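PDB 2QR3: Two-component system response regulator from Bacteroides fragilis, which probably regulates transcription as a two-component response regulator, its N-terminal receiver domain, the part in this structure, taking up the phosphoryl signal. Local coordinates for residues L53-T58 with V83-A88; I6-D11 with S28-L33. All blocks are in the same frame, centred on the assembly; numbering follows the deposited sequence.

Contact 1: residues L53-T58 with V83-A88; sequences LDMNFT and VVLFTA
Met-55 and Thr-87 meet side by side at the C-terminal end of two neighbouring parallel strands of a CheY-like receiver domain, just past the predicted phosphorylation site Asp-54. Three backbone hydrogen bonds pair the strands: Leu-53 N to Val-84 O, Phe-86 N to Leu-53 O, and Met-55 N to Phe-86 O (2.9 Å), the last carrying the pairing one residue into the loop. From Met-55 CB, 3.4 Å from Phe-86 O, the side chain runs outward: CG stands anti to the backbone N (chi1 -158°) and passes 3.6 Å from Thr-87 OG1. The chain then bends at chi2 (61°), and SD comes to 4.0 Å from Leu-85 CD1, the two side chains crossing at a slant. On the sheet face they share, Leu-53 and Leu-85 run alongside each other, CD2 to CD2 at 4.0 Å, with Trp-70 of helix 67-77 against Leu-53. Asp-54 and Phe-86 take the other face. After the strand the chain makes a type I turn from Asp-54 to Phe-57, and Asp-54 OD1 accepts Asn-56 N at 2.8 Å from above the carboxylate plane, an Asx turn that helps fix the carboxylate, whose OD2 takes Asp-11 N. Beyond the turn a water bridges the two segments, donating to Asn-56 OD1 (2.8 Å) and accepting from Ala-88 N (2.7 Å).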
ATOM      1  N   LEU A  53       1.468   1.208   0.387  1.00 14.12           N
ATOM      2  CA  LEU A  53       2.728   1.468   1.099  1.00 15.18           C
ATOM      3  C   LEU A  53       3.228   2.925   0.967  1.00 15.59           C
ATOM      4  O   LEU A  53       3.570   3.405  -0.134  1.00 15.37           O
ATOM      5  CB  LEU A  53       3.834   0.509   0.616  1.00 14.81           C
ATOM      6  CG  LEU A  53       5.257   0.664   1.188  1.00 14.26           C
ATOM      7  CD1 LEU A  53       5.290   0.348   2.696  1.00 16.80           C
ATOM      8  CD2 LEU A  53       6.203  -0.268   0.391  1.00 16.35           C
ATOM      9  N   ASP A  54       3.339   3.588   2.122  1.00 15.94           N
ATOM     10  CA  ASP A  54       3.903   4.943   2.261  1.00 17.75           C
ATOM     11  C   ASP A  54       5.324   4.986   1.682  1.00 17.59           C
ATOM     12  O   ASP A  54       6.191   4.219   2.074  1.00 16.77           O
ATOM     13  CB  ASP A  54       3.898   5.267   3.783  1.00 17.33           C
ATOM     14  CG  ASP A  54       4.501   6.634   4.167  1.00 23.50           C
ATOM     15  OD1 ASP A  54       4.924   7.459   3.321  1.00 22.64           O
ATOM     16  OD2 ASP A  54       4.526   6.856   5.409  1.00 24.83           O
ATOM     17  N   MET A  55       5.544   5.916   0.754  1.00 19.03           N
ATOM     18  CA  MET A  55       6.820   6.086   0.069  1.00 22.38           C
ATOM     19  C   MET A  55       7.909   6.375   1.106  1.00 24.08           C
ATOM     20  O   MET A  55       9.093   6.069   0.889  1.00 25.23           O
ATOM     21  CB  MET A  55       6.655   7.270  -0.886  1.00 21.60           C
ATOM     22  CG  MET A  55       7.562   7.432  -2.082  1.00 25.75           C
ATOM     23  SD  MET A  55       7.587   6.135  -3.375  1.00 23.31           S
ATOM     24  CE  MET A  55       9.120   5.550  -2.663  1.00 18.98           C
ATOM     25  N   ASN A  56       7.507   6.965   2.226  1.00 24.04           N
ATOM     26  CA  ASN A  56       8.456   7.406   3.252  1.00 26.38           C
ATOM     27  C   ASN A  56       8.399   6.547   4.501  1.00 26.46           C
ATOM     28  O   ASN A  56       8.880   6.949   5.572  1.00 27.74           O
ATOM     29  CB  ASN A  56       8.174   8.862   3.628  1.00 26.68           C
ATOM     30  CG  ASN A  56       8.255   9.803   2.445  1.00 29.01           C
ATOM     31  OD1 ASN A  56       7.326  10.587   2.204  1.00 34.99           O
ATOM     32  ND2 ASN A  56       9.345   9.737   1.698  1.00 31.78           N
ATOM     33  N   PHE A  57       7.799   5.370   4.386  1.00 26.17           N
ATOM     34  CA  PHE A  57       7.652   4.483   5.535  1.00 27.10           C
ATOM     35  C   PHE A  57       8.985   4.344   6.284  1.00 29.07           C
ATOM     36  O   PHE A  57      10.004   3.993   5.679  1.00 28.93           O
ATOM     37  CB  PHE A  57       7.121   3.101   5.099  1.00 26.65           C
ATOM     38  CG  PHE A  57       6.855   2.170   6.247  1.00 26.09           C
ATOM     39  CD1 PHE A  57       6.157   2.610   7.364  1.00 27.01           C
ATOM     40  CD2 PHE A  57       7.305   0.868   6.213  1.00 25.91           C
ATOM     41  CE1 PHE A  57       5.918   1.750   8.436  1.00 26.00           C
ATOM     42  CE2 PHE A  57       7.071   0.001   7.277  1.00 27.67           C
ATOM     43  CZ  PHE A  57       6.381   0.446   8.381  1.00 28.31           C
ATOM     44  N   THR A  58       8.958   4.602   7.594  1.00 30.74           N
ATOM     45  CA  THR A  58      10.159   4.543   8.486  1.00 32.19           C
ATOM     46  C   THR A  58      11.244   5.594   8.193  1.00 33.86           C
ATOM     47  O   THR A  58      12.416   5.381   8.521  1.00 34.33           O
ATOM     48  CB  THR A  58      10.838   3.118   8.573  1.00 32.16           C
ATOM     49  OG1 THR A  58      11.503   2.810   7.334  1.00 30.32           O
ATOM     50  CG2 THR A  58       9.825   2.030   8.913  1.00 30.90           C
ATOM     51  N   VAL A  83       1.750  -4.363  -4.656  1.00 15.36           N
ATOM     52  CA  VAL A  83       2.092  -3.269  -3.746  1.00 15.19           C
ATOM     53  C   VAL A  83       1.895  -1.969  -4.488  1.00 15.45           C
ATOM     54  O   VAL A  83       2.468  -1.775  -5.595  1.00 15.98           O
ATOM     55  CB  VAL A  83       3.566  -3.366  -3.275  1.00 15.70           C
ATOM     56  CG1 VAL A  83       3.902  -2.127  -2.400  1.00 16.92           C
ATOM     57  CG2 VAL A  83       3.798  -4.649  -2.467  1.00 16.75           C
ATOM     58  N   VAL A  84       1.067  -1.095  -3.920  1.00 14.84           N
ATOM     59  CA  VAL A  84       0.814   0.216  -4.512  1.00 15.19           C
ATOM     60  C   VAL A  84       1.519   1.250  -3.612  1.00 15.71           C
ATOM     61  O   VAL A  84       1.284   1.259  -2.421  1.00 15.13           O
ATOM     62  CB  VAL A  84      -0.705   0.504  -4.570  1.00 15.23           C
ATOM     63  CG1 VAL A  84      -0.974   1.950  -5.090  1.00 15.64           C
ATOM     64  CG2 VAL A  84      -1.405  -0.531  -5.488  1.00 17.86           C
ATOM     65  N   LEU A  85       2.382   2.084  -4.185  1.00 15.43           N
ATOM     66  CA  LEU A  85       3.092   3.128  -3.412  1.00 15.77           C
ATOM     67  C   LEU A  85       2.190   4.348  -3.225  1.00 15.83           C
ATOM     68  O   LEU A  85       1.440   4.716  -4.138  1.00 15.73           O
ATOM     69  CB  LEU A  85       4.385   3.522  -4.155  1.00 15.58           C
ATOM     70  CG  LEU A  85       5.385   2.356  -4.239  1.00 19.57           C
ATOM     71  CD1 LEU A  85       6.492   2.743  -5.197  1.00 18.98           C
ATOM     72  CD2 LEU A  85       5.960   2.022  -2.822  1.00 22.47           C
ATOM     73  N   PHE A  86       2.274   4.985  -2.044  1.00 16.28           N
ATOM     74  CA  PHE A  86       1.451   6.155  -1.716  1.00 16.59           C
ATOM     75  C   PHE A  86       2.490   7.267  -1.569  1.00 17.34           C
ATOM     76  O   PHE A  86       3.302   7.242  -0.620  1.00 17.27           O
ATOM     77  CB  PHE A  86       0.727   5.897  -0.388  1.00 17.74           C
ATOM     78  CG  PHE A  86      -0.574   6.635  -0.204  1.00 17.13           C
ATOM     79  CD1 PHE A  86      -1.183   7.354  -1.224  1.00 18.61           C
ATOM     80  CD2 PHE A  86      -1.250   6.530   1.020  1.00 21.06           C
ATOM     81  CE1 PHE A  86      -2.417   8.011  -1.036  1.00 18.54           C
ATOM     82  CE2 PHE A  86      -2.492   7.174   1.214  1.00 18.86           C
ATOM     83  CZ  PHE A  86      -3.072   7.911   0.189  1.00 19.65           C
ATOM     84  N   THR A  87       2.470   8.227  -2.497  1.00 17.75           N
ATOM     85  CA  THR A  87       3.596   9.151  -2.641  1.00 18.91           C
ATOM     86  C   THR A  87       3.183  10.629  -2.606  1.00 19.09           C
ATOM     87  O   THR A  87       2.220  11.012  -3.244  1.00 18.36           O
ATOM     88  CB  THR A  87       4.413   8.853  -3.941  1.00 18.77           C
ATOM     89  OG1 THR A  87       5.572   9.699  -3.977  1.00 20.48           O
ATOM     90  CG2 THR A  87       3.595   9.145  -5.182  1.00 20.29           C
ATOM     91  N   ALA A  88       3.919  11.447  -1.848  1.00 20.21           N
ATOM     92  CA  ALA A  88       3.791  12.898  -1.968  1.00 22.19           C
ATOM     93  C   ALA A  88       4.250  13.340  -3.361  1.00 23.10           C
ATOM     94  O   ALA A  88       5.077  12.669  -3.991  1.00 21.84           O
ATOM     95  CB  ALA A  88       4.639  13.589  -0.894  1.00 21.60           C
TER
HETATM   96  O   HOH W   1       5.966  10.519  -0.280  1.00 23.67           O

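Contact 2: residues I6-D11 with S28-L33; sequences IIIVDD and SKVITL
Ile-31 O is gripped by Ile-8 N at 2.7 Å in a nearly straight hydrogen bond (171° at the hydrogen), and Ile-7 CA adds a CA-H...O contact to the same oxygen at 3.3 Å. It is one of five backbone bonds that zip two parallel strands together, from Ile-6 N on Lys-29 O to Asp-10 N on Leu-33 O. Leu-33 carries much of the apolar packing. Its CG sits between the backbone N and the carbonyl carbon (chi1 55°); from there CD1 reaches both methyls of Val-9, each at 4.0 Å, while CD2 lies 3.9 Å from Ile-7 CG2. On the reverse face Ile-6 and Val-30 lie alongside each other, CG2 to CG2 at 3.8 Å. Ile-8 CD1 is modelled too close to Val-30 CG1, so the position of that methyl is doubtful. Past the strand, Asp-10 turns its OD2 to a salt bridge with Lys-109. The two strands and the helix 13-23 that links them make the first beta-alpha-beta unit of the receiver fold: that helix packs on the Ile-8 and Val-30 face, helix 36-45 covers Ile-7, Val-9 and Leu-33, and strand 48-54 bonds along the other edge of strand 5-9, leaving 29-33 outermost in the sheet.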
ATOM      1  N   ILE A   6      -7.003  -5.720   2.768  1.00 17.47           N
ATOM      2  CA  ILE A   6      -5.966  -4.759   2.331  1.00 16.38           C
ATOM      3  C   ILE A   6      -5.171  -4.324   3.547  1.00 15.70           C
ATOM      4  O   ILE A   6      -5.734  -4.168   4.630  1.00 15.68           O
ATOM      5  CB  ILE A   6      -6.570  -3.519   1.663  1.00 16.57           C
ATOM      6  CG1 ILE A   6      -5.458  -2.578   1.158  1.00 15.29           C
ATOM      7  CG2 ILE A   6      -7.543  -2.760   2.580  1.00 16.05           C
ATOM      8  CD1 ILE A   6      -5.996  -1.492   0.154  1.00 16.65           C
ATOM      9  N   ILE A   7      -3.861  -4.155   3.378  1.00 14.83           N
ATOM     10  CA  ILE A   7      -3.005  -3.644   4.458  1.00 15.17           C
ATOM     11  C   ILE A   7      -2.565  -2.224   4.012  1.00 15.16           C
ATOM     12  O   ILE A   7      -2.092  -2.034   2.886  1.00 16.25           O
ATOM     13  CB  ILE A   7      -1.777  -4.550   4.679  1.00 15.90           C
ATOM     14  CG1 ILE A   7      -2.223  -5.953   5.141  1.00 17.56           C
ATOM     15  CG2 ILE A   7      -0.766  -3.948   5.686  1.00 16.11           C
ATOM     16  CD1 ILE A   7      -1.123  -6.929   5.001  1.00 22.67           C
ATOM     17  N   ILE A   8      -2.729  -1.251   4.900  1.00 14.74           N
ATOM     18  CA  ILE A   8      -2.224   0.110   4.680  1.00 15.18           C
ATOM     19  C   ILE A   8      -1.088   0.397   5.660  1.00 15.62           C
ATOM     20  O   ILE A   8      -1.251   0.231   6.893  1.00 16.35           O
ATOM     21  CB  ILE A   8      -3.369   1.148   4.810  1.00 15.96           C
ATOM     22  CG1 ILE A   8      -4.510   0.772   3.840  1.00 19.80           C
ATOM     23  CG2 ILE A   8      -2.884   2.530   4.444  1.00 16.32           C
ATOM     24  CD1 ILE A   8      -5.554   0.061   4.516  1.00 27.13           C
ATOM     25  N   VAL A   9       0.044   0.826   5.117  1.00 15.50           N
ATOM     26  CA  VAL A   9       1.267   0.994   5.877  1.00 16.38           C
ATOM     27  C   VAL A   9       1.622   2.470   5.733  1.00 16.90           C
ATOM     28  O   VAL A   9       1.955   2.933   4.634  1.00 16.30           O
ATOM     29  CB  VAL A   9       2.424   0.121   5.287  1.00 17.38           C
ATOM     30  CG1 VAL A   9       3.696   0.274   6.127  1.00 18.08           C
ATOM     31  CG2 VAL A   9       1.997  -1.377   5.135  1.00 15.77           C
ATOM     32  N   ASP A  10       1.576   3.211   6.835  1.00 17.14           N
ATOM     33  CA  ASP A  10       1.888   4.657   6.752  1.00 18.44           C
ATOM     34  C   ASP A  10       2.313   5.152   8.136  1.00 19.60           C
ATOM     35  O   ASP A  10       1.794   4.675   9.155  1.00 19.78           O
ATOM     36  CB  ASP A  10       0.659   5.429   6.244  1.00 18.59           C
ATOM     37  CG  ASP A  10       1.020   6.795   5.624  1.00 21.37           C
ATOM     38  OD1 ASP A  10       1.476   7.703   6.366  1.00 22.90           O
ATOM     39  OD2 ASP A  10       0.863   6.974   4.384  1.00 23.58           O
ATOM     40  N   ASP A  11       3.265   6.086   8.146  1.00 21.40           N
ATOM     41  CA  ASP A  11       3.789   6.717   9.365  1.00 22.40           C
ATOM     42  C   ASP A  11       2.788   7.705   9.954  1.00 22.93           C
ATOM     43  O   ASP A  11       2.883   8.050  11.140  1.00 24.27           O
ATOM     44  CB  ASP A  11       5.063   7.497   9.032  1.00 23.17           C
ATOM     45  CG  ASP A  11       6.297   6.607   8.929  1.00 27.96           C
ATOM     46  OD1 ASP A  11       6.250   5.452   9.410  1.00 32.98           O
ATOM     47  OD2 ASP A  11       7.317   7.097   8.382  1.00 34.11           O
ATOM     48  N   SER A  28     -13.126  -6.484   2.618  1.00 27.35           N
ATOM     49  CA  SER A  28     -13.652  -7.254   3.758  1.00 28.55           C
ATOM     50  C   SER A  28     -12.983  -6.866   5.065  1.00 28.33           C
ATOM     51  O   SER A  28     -13.621  -6.879   6.122  1.00 28.26           O
ATOM     52  CB  SER A  28     -13.469  -8.760   3.527  1.00 29.10           C
ATOM     53  OG  SER A  28     -14.268  -9.153   2.425  1.00 33.68           O
ATOM     54  N   LYS A  29     -11.689  -6.529   4.987  1.00 26.48           N
ATOM     55  CA  LYS A  29     -10.929  -6.132   6.164  1.00 25.13           C
ATOM     56  C   LYS A  29      -9.912  -5.077   5.738  1.00 23.78           C
ATOM     57  O   LYS A  29      -9.243  -5.240   4.712  1.00 22.96           O
ATOM     58  CB  LYS A  29     -10.184  -7.346   6.695  1.00 26.16           C
ATOM     59  CG  LYS A  29      -9.615  -7.235   8.091  1.00 29.26           C
ATOM     60  CD  LYS A  29      -9.144  -8.640   8.478  1.00 33.46           C
ATOM     61  CE  LYS A  29      -8.784  -8.754   9.941  1.00 38.10           C
ATOM     62  NZ  LYS A  29      -8.417 -10.178  10.283  1.00 39.05           N
ATOM     63  N   VAL A  30      -9.803  -4.018   6.534  1.00 21.55           N
ATOM     64  CA  VAL A  30      -8.805  -2.994   6.301  1.00 20.14           C
ATOM     65  C   VAL A  30      -7.891  -3.000   7.521  1.00 20.22           C
ATOM     66  O   VAL A  30      -8.330  -2.659   8.622  1.00 20.35           O
ATOM     67  CB  VAL A  30      -9.448  -1.618   6.111  1.00 20.01           C
ATOM     68  CG1 VAL A  30      -8.370  -0.577   5.930  1.00 21.41           C
ATOM     69  CG2 VAL A  30     -10.382  -1.602   4.883  1.00 17.94           C
ATOM     70  N   ILE A  31      -6.636  -3.381   7.316  1.00 18.87           N
ATOM     71  CA  ILE A  31      -5.644  -3.389   8.378  1.00 18.17           C
ATOM     72  C   ILE A  31      -4.716  -2.189   8.189  1.00 18.79           C
ATOM     73  O   ILE A  31      -4.148  -2.012   7.110  1.00 20.07           O
ATOM     74  CB  ILE A  31      -4.841  -4.690   8.361  1.00 18.12           C
ATOM     75  CG1 ILE A  31      -5.781  -5.861   8.655  1.00 19.84           C
ATOM     76  CG2 ILE A  31      -3.702  -4.607   9.371  1.00 20.40           C
ATOM     77  CD1 ILE A  31      -5.155  -7.235   8.519  1.00 22.06           C
ATOM     78  N   THR A  32      -4.577  -1.366   9.221  1.00 18.25           N
ATOM     79  CA  THR A  32      -3.671  -0.213   9.151  1.00 18.02           C
ATOM     80  C   THR A  32      -2.564  -0.418  10.160  1.00 18.94           C
ATOM     81  O   THR A  32      -2.813  -0.925  11.277  1.00 19.81           O
ATOM     82  CB  THR A  32      -4.409   1.115   9.466  1.00 19.57           C
ATOM     83  OG1 THR A  32      -5.013   1.030  10.773  1.00 21.44           O
ATOM     84  CG2 THR A  32      -5.494   1.384   8.408  1.00 17.13           C
ATOM     85  N   LEU A  33      -1.347  -0.037   9.799  1.00 17.32           N
ATOM     86  CA  LEU A  33      -0.211  -0.191  10.736  1.00 18.48           C
ATOM     87  C   LEU A  33       0.923   0.772  10.415  1.00 19.51           C
ATOM     88  O   LEU A  33       0.956   1.325   9.330  1.00 17.30           O
ATOM     89  CB  LEU A  33       0.303  -1.633  10.716  1.00 18.99           C
ATOM     90  CG  LEU A  33       0.716  -2.215   9.370  1.00 20.09           C
ATOM     91  CD1 LEU A  33       2.213  -1.941   9.118  1.00 21.20           C
ATOM     92  CD2 LEU A  33       0.470  -3.723   9.408  1.00 24.74           C
TER

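Overall arrangement
Contact 2 comes first along the chain and closes before contact 1 opens; their centres lie about 12 Å apart. Both belong to one five-stranded parallel sheet, ordered 29-33, 5-9, 48-54, 83-88, 105-109, so contact 2 pairs its first two strands and contact 1 the third and fourth. The two contacts adjoin where strands 5-9 and 48-54 lie next to each other, with Asp-54 N probably bonded to Val-9 O at 2.9 Å. Just past the C-terminal end of strand 5-9 and at that of 48-54, Asp-10, Asp-11 and Asp-54 gather, with Lys-109 from the end of strand 105-109 salt-bridged to Asp-10. That cluster fits the acidic phosphorylation pocket of receiver domains, with Asp-54 as the predicted acceptor, not phosphorylated here.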